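Local atomic coordinates of DUF917 domain-containing protein (Chromobacterium violaceum, PDB entry 2O3I), a protein that is of unknown function but belongs to the S-Me-THD-like (DUF917) family, whose N-terminal and C-terminal domains it combines in one chain. Residues D9-F20 and L226-Q237; Y43-V54 and A122-A131. The protein carries 2 engineered substitutions. All coordinates share one frame; numbering follows the deposited sequence.

How the contacts relate
Contact 1 packs helix 10-19 across helix 225-237 and joins the N-terminal to the C-terminal family region; contact 2 pairs strand 49-52 with strand 127-129, in parallel, within the N-terminal region and is nested in the loop that contact 1 closes. Both are largely buried, their centres about 17 Å apart, yet contact 2 lies farther from the middle of the chain. Helix packing relies on glycines, apolar side chains and CA-H...O contacts, with charged groups at its margins; strand pairing relies on backbone hydrogen bonds, with valines on both faces, while at its rim Lys123 makes a cation-pi contact and a hydrogen bond to Tyr43. They meet where Asp130 OD2 and Ser227 OG form a probable hydrogen bond.

Contact 1: residues D9-F20 and L226-Q237; sequences DLEPLLQGACFF and LSRALKLGRALQ
Leu226 opens the contact by meeting the end of Leu13, its CD2 lying 3.8 Å from Leu13 CD1, the two side chains crossing at a slant. Two residues on, Arg228 lays its guanidinium flat on the Phe20 ring: CZ stands 3.9 Å from the ring centroid, the planes are 24° apart, and CD adds a CH-pi contact over the same face. With chi1 at 69° and the chain straight from CG to NE, the arm runs across that ring, while NH2 also makes a weak hydrogen bond to Gly135 O. Ala229 presents its methyl to Ala17, CB to CB 4.1 Å, and its carbonyl oxygen receives a CA-H...O contact from Gly16 CA at 3.2 Å. Leu230 sends CD1 to Pro12 CG, the two side chains lying side by side. Leu232 CD2 touches two aromatics obliquely, 3.6 Å from both Phe19 CD2 and Phe20 CE2. At Gly233 the backbones draw close: its CA donates to Pro12 O at 2.9 Å, the reciprocal of the Gly16 contact. Pro12 is a knob in the hole formed by Leu230, Gly233, Arg234 and Gln237. Arg234 starts out away from helix 10-19, but its extended chain brings NH2 to Asp9 OD1, which lies at the guanidinium edge, in a weak but nearly straight salt-bridge hydrogen bond of 3.3 Å. Water 1 bridges the same OD1 to Arg234 NE, whereas Asp9 OD2 is held by Ser6 N. Gln237, extended, finishes the interface by laying OE1 against the Pro12 ring. Two glycines facing one another, with paired CA-H...O contacts and axes only 6.6 Å apart at 105°, make this a glycine-mediated close helix crossing, here joining the N-terminal and C-terminal family regions.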
loop_
_atom_site.group_PDB
_atom_site.type_symbol
_atom_site.label_atom_id
_atom_site.label_comp_id
_atom_site.label_asym_id
_atom_site.label_seq_id
_atom_site.Cartn_x
_atom_site.Cartn_y
_atom_site.Cartn_z
ATOM N N ASP A 9 -8.160 -36.603 -2.107
ATOM C CA ASP A 9 -6.867 -36.489 -1.433
ATOM C C ASP A 9 -6.718 -35.154 -0.688
ATOM O O ASP A 9 -5.828 -35.001 0.144
ATOM C CB ASP A 9 -5.716 -36.604 -2.437
ATOM C CG ASP A 9 -5.599 -37.983 -3.042
ATOM O OD1 ASP A 9 -5.913 -38.971 -2.344
ATOM O OD2 ASP A 9 -5.174 -38.076 -4.216
ATOM N N LEU A 10 -7.586 -34.194 -0.985
ATOM C CA LEU A 10 -7.495 -32.887 -0.348
ATOM C C LEU A 10 -7.817 -32.900 1.144
ATOM O O LEU A 10 -7.233 -32.136 1.912
ATOM C CB LEU A 10 -8.402 -31.878 -1.067
ATOM C CG LEU A 10 -8.109 -31.658 -2.556
ATOM C CD1 LEU A 10 -9.039 -30.607 -3.099
ATOM C CD2 LEU A 10 -6.650 -31.227 -2.750
ATOM N N GLU A 11 -8.736 -33.768 1.555
ATOM C CA GLU A 11 -9.119 -33.843 2.963
ATOM C C GLU A 11 -7.969 -34.341 3.832
ATOM O O GLU A 11 -7.656 -33.735 4.858
ATOM C CB GLU A 11 -10.355 -34.735 3.139
ATOM C CG GLU A 11 -10.688 -35.079 4.584
ATOM C CD GLU A 11 -10.999 -33.861 5.455
ATOM O OE1 GLU A 11 -11.125 -34.037 6.684
ATOM O OE2 GLU A 11 -11.125 -32.738 4.927
ATOM N N PRO A 12 -7.327 -35.456 3.445
ATOM C CA PRO A 12 -6.219 -35.914 4.292
ATOM C C PRO A 12 -5.019 -34.973 4.209
ATOM O O PRO A 12 -4.266 -34.812 5.173
ATOM C CB PRO A 12 -5.908 -37.306 3.736
ATOM C CG PRO A 12 -6.335 -37.220 2.307
ATOM C CD PRO A 12 -7.638 -36.447 2.399
ATOM N N LEU A 13 -4.852 -34.356 3.046
ATOM C CA LEU A 13 -3.754 -33.431 2.799
ATOM C C LEU A 13 -3.825 -32.218 3.717
ATOM O O LEU A 13 -2.824 -31.791 4.286
ATOM C CB LEU A 13 -3.789 -32.967 1.336
ATOM C CG LEU A 13 -2.786 -31.893 0.904
ATOM C CD1 LEU A 13 -1.358 -32.338 1.195
ATOM C CD2 LEU A 13 -2.973 -31.617 -0.575
ATOM N N LEU A 14 -5.015 -31.653 3.850
ATOM C CA LEU A 14 -5.174 -30.485 4.691
ATOM C C LEU A 14 -5.027 -30.860 6.159
ATOM O O LEU A 14 -4.509 -30.073 6.944
ATOM C CB LEU A 14 -6.523 -29.813 4.410
ATOM C CG LEU A 14 -7.828 -30.574 4.624
ATOM C CD1 LEU A 14 -8.332 -30.347 6.055
ATOM C CD2 LEU A 14 -8.861 -30.066 3.606
ATOM N N GLN A 15 -5.460 -32.067 6.518
ATOM C CA GLN A 15 -5.357 -32.537 7.899
ATOM C C GLN A 15 -3.898 -32.628 8.319
ATOM O O GLN A 15 -3.504 -32.108 9.367
ATOM C CB GLN A 15 -5.989 -33.920 8.059
ATOM C CG GLN A 15 -7.500 -33.964 7.916
ATOM C CD GLN A 15 -8.175 -34.583 9.127
ATOM O OE1 GLN A 15 -9.279 -35.117 9.029
ATOM N NE2 GLN A 15 -7.518 -34.500 10.279
ATOM N N GLY A 16 -3.107 -33.302 7.485
ATOM C CA GLY A 16 -1.696 -33.470 7.768
ATOM C C GLY A 16 -0.980 -32.137 7.781
ATOM O O GLY A 16 -0.159 -31.881 8.661
ATOM N N ALA A 17 -1.304 -31.288 6.808
ATOM C CA ALA A 17 -0.690 -29.967 6.683
ATOM C C ALA A 17 -1.013 -29.091 7.886
ATOM O O ALA A 17 -0.198 -28.258 8.287
ATOM C CB ALA A 17 -1.153 -29.278 5.386
ATOM N N CYS A 18 -2.209 -29.278 8.442
ATOM C CA CYS A 18 -2.642 -28.521 9.612
ATOM C C CYS A 18 -1.718 -28.864 10.782
ATOM O O CYS A 18 -1.252 -27.973 11.496
ATOM C CB CYS A 18 -4.096 -28.869 9.964
ATOM S SG CYS A 18 -4.753 -28.047 11.468
ATOM N N PHE A 19 -1.449 -30.152 10.974
ATOM C CA PHE A 19 -0.567 -30.569 12.052
ATOM C C PHE A 19 0.852 -30.031 11.827
ATOM O O PHE A 19 1.530 -29.654 12.778
ATOM C CB PHE A 19 -0.537 -32.099 12.172
ATOM C CG PHE A 19 0.281 -32.594 13.335
ATOM C CD1 PHE A 19 -0.197 -32.477 14.637
ATOM C CD2 PHE A 19 1.558 -33.119 13.133
ATOM C CE1 PHE A 19 0.587 -32.871 15.722
ATOM C CE2 PHE A 19 2.346 -33.513 14.211
ATOM C CZ PHE A 19 1.862 -33.386 15.507
ATOM N N PHE A 20 1.304 -29.990 10.576
ATOM C CA PHE A 20 2.643 -29.477 10.285
ATOM C C PHE A 20 2.642 -27.946 10.205
ATOM O O PHE A 20 3.677 -27.331 9.934
ATOM C CB PHE A 20 3.187 -30.061 8.962
ATOM C CG PHE A 20 3.566 -31.523 9.046
ATOM C CD1 PHE A 20 4.542 -31.953 9.940
ATOM C CD2 PHE A 20 2.935 -32.472 8.241
ATOM C CE1 PHE A 20 4.883 -33.306 10.041
ATOM C CE2 PHE A 20 3.268 -33.826 8.332
ATOM C CZ PHE A 20 4.246 -34.243 9.238
ATOM N N LEU A 226 4.678 -31.577 0.971
ATOM C CA LEU A 226 3.304 -31.831 0.577
ATOM C C LEU A 226 3.001 -33.322 0.751
ATOM O O LEU A 226 1.989 -33.685 1.359
ATOM C CB LEU A 226 3.064 -31.386 -0.872
ATOM C CG LEU A 226 1.597 -31.323 -1.322
ATOM C CD1 LEU A 226 1.469 -30.381 -2.499
ATOM C CD2 LEU A 226 1.078 -32.716 -1.670
ATOM N N SER A 227 3.876 -34.184 0.241
ATOM C CA SER A 227 3.653 -35.620 0.359
ATOM C C SER A 227 3.621 -36.134 1.809
ATOM O O SER A 227 2.797 -36.987 2.155
ATOM C CB SER A 227 4.690 -36.390 -0.467
ATOM O OG SER A 227 5.998 -35.903 -0.251
ATOM N N ARG A 228 4.498 -35.622 2.666
ATOM C CA ARG A 228 4.477 -36.074 4.050
ATOM C C ARG A 228 3.180 -35.589 4.719
ATOM O O ARG A 228 2.640 -36.250 5.598
ATOM C CB ARG A 228 5.699 -35.565 4.819
ATOM C CG ARG A 228 5.690 -34.092 5.058
ATOM C CD ARG A 228 6.555 -33.705 6.244
ATOM N NE ARG A 228 6.206 -32.348 6.637
ATOM C CZ ARG A 228 7.002 -31.521 7.298
ATOM N NH1 ARG A 228 8.214 -31.909 7.659
ATOM N NH2 ARG A 228 6.584 -30.293 7.569
ATOM N N ALA A 229 2.679 -34.434 4.300
ATOM C CA ALA A 229 1.433 -33.923 4.862
ATOM C C ALA A 229 0.301 -34.873 4.477
ATOM O O ALA A 229 -0.591 -35.142 5.281
ATOM C CB ALA A 229 1.139 -32.526 4.335
ATOM N N LEU A 230 0.349 -35.375 3.244
ATOM C CA LEU A 230 -0.660 -36.299 2.738
ATOM C C LEU A 230 -0.591 -37.666 3.423
ATOM O O LEU A 230 -1.621 -38.268 3.736
ATOM C CB LEU A 230 -0.500 -36.473 1.222
ATOM C CG LEU A 230 -1.440 -37.481 0.547
ATOM C CD1 LEU A 230 -2.897 -37.017 0.673
ATOM C CD2 LEU A 230 -1.040 -37.644 -0.920
ATOM N N LYS A 231 0.620 -38.161 3.658
ATOM C CA LYS A 231 0.774 -39.458 4.303
ATOM C C LYS A 231 0.248 -39.427 5.736
ATOM O O LYS A 231 -0.415 -40.372 6.182
ATOM C CB LYS A 231 2.242 -39.891 4.283
ATOM C CG LYS A 231 2.473 -41.278 4.872
ATOM C CD LYS A 231 3.895 -41.764 4.644
ATOM C CE LYS A 231 4.120 -43.115 5.303
ATOM N NZ LYS A 231 5.552 -43.524 5.202
ATOM N N LEU A 232 0.532 -38.345 6.459
ATOM C CA LEU A 232 0.055 -38.229 7.836
ATOM C C LEU A 232 -1.466 -38.086 7.855
ATOM O O LEU A 232 -2.160 -38.698 8.684
ATOM C CB LEU A 232 0.693 -37.023 8.533
ATOM C CG LEU A 232 0.051 -36.576 9.853
ATOM C CD1 LEU A 232 0.121 -37.703 10.869
ATOM C CD2 LEU A 232 0.761 -35.336 10.386
ATOM N N GLY A 233 -1.971 -37.266 6.938
ATOM C CA GLY A 233 -3.399 -37.035 6.845
ATOM C C GLY A 233 -4.171 -38.316 6.601
ATOM O O GLY A 233 -5.225 -38.538 7.195
ATOM N N ARG A 234 -3.651 -39.156 5.714
ATOM C CA ARG A 234 -4.295 -40.423 5.413
ATOM C C ARG A 234 -4.384 -41.277 6.674
ATOM O O ARG A 234 -5.416 -41.892 6.939
ATOM C CB ARG A 234 -3.516 -41.162 4.316
ATOM C CG ARG A 234 -3.818 -40.643 2.913
ATOM C CD ARG A 234 -2.912 -41.260 1.854
ATOM N NE ARG A 234 -3.346 -40.871 0.513
ATOM C CZ ARG A 234 -2.695 -41.162 -0.608
ATOM N NH1 ARG A 234 -1.563 -41.851 -0.566
ATOM N NH2 ARG A 234 -3.185 -40.773 -1.776
ATOM N N ALA A 235 -3.311 -41.305 7.454
ATOM C CA ALA A 235 -3.300 -42.092 8.679
ATOM C C ALA A 235 -4.297 -41.518 9.691
ATOM O O ALA A 235 -4.925 -42.258 10.445
ATOM C CB ALA A 235 -1.897 -42.113 9.270
ATOM N N LEU A 236 -4.445 -40.194 9.695
ATOM C CA LEU A 236 -5.371 -39.530 10.606
ATOM C C LEU A 236 -6.808 -39.844 10.217
ATOM O O LEU A 236 -7.634 -40.232 11.058
ATOM C CB LEU A 236 -5.153 -38.012 10.572
ATOM C CG LEU A 236 -3.884 -37.507 11.275
ATOM C CD1 LEU A 236 -3.658 -36.054 10.950
ATOM C CD2 LEU A 236 -4.013 -37.710 12.779
ATOM N N GLN A 237 -7.094 -39.672 8.929
ATOM C CA GLN A 237 -8.421 -39.912 8.392
ATOM C C GLN A 237 -8.822 -41.375 8.598
ATOM O O GLN A 237 -9.981 -41.675 8.891
ATOM C CB GLN A 237 -8.428 -39.539 6.906
ATOM C CG GLN A 237 -9.757 -39.700 6.190
ATOM C CD GLN A 237 -9.672 -39.298 4.715
ATOM O OE1 GLN A 237 -8.625 -39.427 4.077
ATOM N NE2 GLN A 237 -10.782 -38.829 4.168
HETATM O O HOH W 1 -6.193 -40.292 0.061
#

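Contact 2: residues Y43-V54 and A122-A131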
loop_
_atom_site.group_PDB
_atom_site.type_symbol
_atom_site.label_atom_id
_atom_site.label_comp_id
_atom_site.label_asym_id
_atom_site.label_seq_id
_atom_site.Cartn_x
_atom_site.Cartn_y
_atom_site.Cartn_z
ATOM N N TYR A 43 -15.403 -24.602 -14.126
ATOM C CA TYR A 43 -14.307 -23.935 -13.425
ATOM C C TYR A 43 -12.983 -24.720 -13.459
ATOM O O TYR A 43 -11.962 -24.175 -13.868
ATOM C CB TYR A 43 -14.721 -23.629 -11.982
ATOM C CG TYR A 43 -13.807 -22.655 -11.257
ATOM C CD1 TYR A 43 -12.622 -23.089 -10.649
ATOM C CD2 TYR A 43 -14.134 -21.295 -11.169
ATOM C CE1 TYR A 43 -11.791 -22.192 -9.966
ATOM C CE2 TYR A 43 -13.307 -20.391 -10.493
ATOM C CZ TYR A 43 -12.143 -20.849 -9.892
ATOM O OH TYR A 43 -11.344 -19.969 -9.207
ATOM N N TYR A 44 -12.997 -25.985 -13.041
ATOM C CA TYR A 44 -11.779 -26.798 -13.051
ATOM C C TYR A 44 -11.755 -27.742 -14.252
ATOM O O TYR A 44 -12.476 -28.737 -14.286
ATOM C CB TYR A 44 -11.660 -27.619 -11.762
ATOM C CG TYR A 44 -11.497 -26.789 -10.509
ATOM C CD1 TYR A 44 -12.556 -26.633 -9.610
ATOM C CD2 TYR A 44 -10.282 -26.154 -10.222
ATOM C CE1 TYR A 44 -12.411 -25.867 -8.450
ATOM C CE2 TYR A 44 -10.127 -25.384 -9.067
ATOM C CZ TYR A 44 -11.200 -25.246 -8.188
ATOM O OH TYR A 44 -11.075 -24.467 -7.068
ATOM N N PRO A 45 -10.910 -27.447 -15.252
ATOM C CA PRO A 45 -10.845 -28.311 -16.435
ATOM C C PRO A 45 -10.285 -29.702 -16.146
ATOM O O PRO A 45 -10.339 -30.589 -16.992
ATOM C CB PRO A 45 -9.975 -27.506 -17.400
ATOM C CG PRO A 45 -9.024 -26.811 -16.465
ATOM C CD PRO A 45 -9.927 -26.352 -15.342
ATOM N N THR A 46 -9.751 -29.901 -14.946
ATOM C CA THR A 46 -9.213 -31.204 -14.602
ATOM C C THR A 46 -9.453 -31.574 -13.141
ATOM O O THR A 46 -9.572 -30.713 -12.267
ATOM C CB THR A 46 -7.704 -31.304 -14.958
ATOM O OG1 THR A 46 -7.252 -32.635 -14.715
ATOM C CG2 THR A 46 -6.879 -30.335 -14.139
ATOM N N ASP A 47 -9.522 -32.880 -12.913
ATOM C CA ASP A 47 -9.796 -33.492 -11.617
ATOM C C ASP A 47 -8.513 -33.939 -10.915
ATOM O O ASP A 47 -8.517 -34.258 -9.727
ATOM C CB ASP A 47 -10.695 -34.711 -11.865
ATOM C CG ASP A 47 -11.649 -34.975 -10.736
ATOM O OD1 ASP A 47 -12.247 -34.000 -10.231
ATOM O OD2 ASP A 47 -11.822 -36.160 -10.366
ATOM N N LYS A 48 -7.420 -33.965 -11.666
ATOM C CA LYS A 48 -6.131 -34.410 -11.156
ATOM C C LYS A 48 -5.126 -33.275 -11.025
ATOM O O LYS A 48 -5.043 -32.397 -11.884
ATOM C CB LYS A 48 -5.567 -35.495 -12.078
ATOM C CG LYS A 48 -6.448 -36.742 -12.174
ATOM C CD LYS A 48 -5.964 -37.702 -13.261
ATOM C CE LYS A 48 -6.604 -39.082 -13.117
ATOM N NZ LYS A 48 -8.092 -39.013 -13.024
ATOM N N VAL A 49 -4.361 -33.306 -9.940
ATOM C CA VAL A 49 -3.355 -32.292 -9.677
ATOM C C VAL A 49 -1.964 -32.905 -9.749
ATOM O O VAL A 49 -1.602 -33.764 -8.944
ATOM C CB VAL A 49 -3.561 -31.655 -8.281
ATOM C CG1 VAL A 49 -2.451 -30.667 -7.991
ATOM C CG2 VAL A 49 -4.916 -30.956 -8.219
ATOM N N ARG A 50 -1.189 -32.458 -10.726
ATOM C CA ARG A 50 0.165 -32.947 -10.909
ATOM C C ARG A 50 1.089 -32.316 -9.867
ATOM O O ARG A 50 1.115 -31.092 -9.714
ATOM C CB ARG A 50 0.638 -32.606 -12.323
ATOM C CG ARG A 50 1.885 -33.339 -12.793
ATOM C CD ARG A 50 1.773 -33.635 -14.294
ATOM N NE ARG A 50 1.225 -32.499 -15.043
ATOM C CZ ARG A 50 1.882 -31.369 -15.295
ATOM N NH1 ARG A 50 3.130 -31.210 -14.864
ATOM N NH2 ARG A 50 1.286 -30.385 -15.964
ATOM N N VAL A 51 1.819 -33.162 -9.139
ATOM C CA VAL A 51 2.762 -32.700 -8.124
ATOM C C VAL A 51 4.151 -33.186 -8.515
ATOM O O VAL A 51 4.349 -34.377 -8.729
ATOM C CB VAL A 51 2.444 -33.276 -6.731
ATOM C CG1 VAL A 51 3.371 -32.641 -5.695
ATOM C CG2 VAL A 51 0.975 -33.050 -6.390
ATOM N N VAL A 52 5.109 -32.269 -8.596
ATOM C CA VAL A 52 6.474 -32.617 -8.985
ATOM C C VAL A 52 7.510 -32.280 -7.907
ATOM O O VAL A 52 7.285 -31.407 -7.060
ATOM C CB VAL A 52 6.878 -31.878 -10.290
ATOM C CG1 VAL A 52 5.925 -32.249 -11.422
ATOM C CG2 VAL A 52 6.853 -30.372 -10.068
ATOM N N ASP A 53 8.643 -32.980 -7.934
ATOM C CA ASP A 53 9.709 -32.711 -6.979
ATOM C C ASP A 53 10.516 -31.540 -7.517
ATOM O O ASP A 53 10.479 -31.244 -8.712
ATOM C CB ASP A 53 10.615 -33.927 -6.796
ATOM C CG ASP A 53 9.880 -35.114 -6.195
ATOM O OD1 ASP A 53 9.486 -36.021 -6.966
ATOM O OD2 ASP A 53 9.685 -35.133 -4.954
ATOM N N VAL A 54 11.234 -30.867 -6.628
ATOM C CA VAL A 54 12.030 -29.718 -7.017
ATOM C C VAL A 54 12.923 -29.993 -8.228
ATOM O O VAL A 54 12.985 -29.176 -9.146
ATOM C CB VAL A 54 12.901 -29.224 -5.834
ATOM C CG1 VAL A 54 13.764 -28.047 -6.268
ATOM C CG2 VAL A 54 12.006 -28.824 -4.658
ATOM N N ALA A 122 -4.435 -26.848 -10.930
ATOM C CA ALA A 122 -5.476 -27.568 -11.662
ATOM C C ALA A 122 -6.207 -26.621 -12.601
ATOM O O ALA A 122 -6.551 -26.982 -13.722
ATOM C CB ALA A 122 -6.469 -28.185 -10.684
ATOM N N LYS A 123 -6.437 -25.402 -12.126
ATOM C CA LYS A 123 -7.134 -24.384 -12.891
ATOM C C LYS A 123 -6.325 -23.825 -14.064
ATOM O O LYS A 123 -6.875 -23.535 -15.126
ATOM C CB LYS A 123 -7.531 -23.241 -11.953
ATOM C CG LYS A 123 -8.177 -22.039 -12.632
ATOM C CD LYS A 123 -9.536 -22.379 -13.232
ATOM C CE LYS A 123 -10.238 -21.136 -13.780
ATOM N NZ LYS A 123 -11.521 -21.507 -14.417
ATOM N N LEU A 124 -5.018 -23.678 -13.879
ATOM C CA LEU A 124 -4.176 -23.110 -14.924
ATOM C C LEU A 124 -3.344 -24.115 -15.706
ATOM O O LEU A 124 -2.621 -23.740 -16.633
ATOM C CB LEU A 124 -3.256 -22.055 -14.313
ATOM C CG LEU A 124 -3.970 -20.925 -13.566
ATOM C CD1 LEU A 124 -2.944 -19.925 -13.077
ATOM C CD2 LEU A 124 -4.970 -20.246 -14.484
ATOM N N GLY A 125 -3.443 -25.387 -15.340
ATOM C CA GLY A 125 -2.677 -26.405 -16.034
ATOM C C GLY A 125 -1.207 -26.398 -15.642
ATOM O O GLY A 125 -0.330 -26.656 -16.471
ATOM N N LEU A 126 -0.933 -26.108 -14.373
ATOM C CA LEU A 126 0.442 -26.073 -13.886
ATOM C C LEU A 126 0.689 -27.247 -12.953
ATOM O O LEU A 126 -0.207 -28.039 -12.677
ATOM C CB LEU A 126 0.702 -24.773 -13.121
ATOM C CG LEU A 126 0.219 -23.471 -13.774
ATOM C CD1 LEU A 126 0.394 -22.323 -12.796
ATOM C CD2 LEU A 126 0.992 -23.202 -15.054
ATOM N N ALA A 127 1.919 -27.360 -12.474
ATOM C CA ALA A 127 2.262 -28.415 -11.538
ATOM C C ALA A 127 2.669 -27.751 -10.222
ATOM O O ALA A 127 3.316 -26.701 -10.217
ATOM C CB ALA A 127 3.409 -29.268 -12.087
ATOM N N VAL A 128 2.264 -28.353 -9.111
ATOM C CA VAL A 128 2.598 -27.830 -7.791
ATOM C C VAL A 128 3.866 -28.539 -7.324
ATOM O O VAL A 128 4.017 -29.744 -7.516
ATOM C CB VAL A 128 1.442 -28.082 -6.791
ATOM C CG1 VAL A 128 1.068 -29.552 -6.798
ATOM C CG2 VAL A 128 1.850 -27.638 -5.388
ATOM N N VAL A 129 4.788 -27.787 -6.733
ATOM C CA VAL A 129 6.040 -28.367 -6.262
ATOM C C VAL A 129 5.860 -29.015 -4.891
ATOM O O VAL A 129 5.198 -28.456 -4.026
ATOM C CB VAL A 129 7.133 -27.284 -6.195
ATOM C CG1 VAL A 129 8.433 -27.871 -5.658
ATOM C CG2 VAL A 129 7.342 -26.693 -7.585
ATOM N N ASP A 130 6.435 -30.202 -4.704
ATOM C CA ASP A 130 6.329 -30.914 -3.430
ATOM C C ASP A 130 7.345 -30.287 -2.503
ATOM O O ASP A 130 8.434 -30.825 -2.294
ATOM C CB ASP A 130 6.618 -32.417 -3.617
ATOM C CG ASP A 130 6.319 -33.241 -2.356
ATOM O OD1 ASP A 130 5.803 -32.678 -1.369
ATOM O OD2 ASP A 130 6.594 -34.463 -2.350
ATOM N N ALA A 131 6.972 -29.132 -1.955
ATOM C CA ALA A 131 7.835 -28.373 -1.067
ATOM C C ALA A 131 7.139 -27.091 -0.658
ATOM O O ALA A 131 6.033 -26.806 -1.112
ATOM C CB ALA A 131 9.136 -28.022 -1.789
HETATM O O HOH W 2 10.544 -31.909 -3.856
#
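Ala122 and Lys123, at the end of helix 111-124, give up the most surface here, and Val128 on the following strand comes next among residues of the second segment. The Ala122 methyl faces strand 49-52 and the loop before it, touching Val49 CG2 at 4.0 Å, while Thr46 CG2 approaches its carbonyl oxygen. Lys123 bends at chi2 (66°) and then extends, which carries NZ over one face of the Tyr43 ring, 4.1 Å from the centroid, as a cation-pi contact. The same NZ donates a 2.8 Å hydrogen bond to Tyr43 O, in the carbonyl plane and on a lone pair, so ring and backbone of one residue grip the ammonium together; the Tyr43 hydroxyl is bonded to Asn81. Val128 sits opposite Val51 in a parallel bridge. Its N bonds to Arg50 O and its O accepts from Val52 N, each at 3.0 Å, and Asp130 N continues the ladder to Val52 O. With chi1 at 53°, Val128 CG1 lies 3.5 Å from Val51 CG2, on the face that Val49 also joins. Beyond the strands, water 2 links Val54 N to Asp130 O. In the mixed sheet strand 49-52 lies between strands 3-5 and 127-129, strand 101-105 borders 127-129 on its other side, and helix 81-96 packs against Lys123 and Leu126.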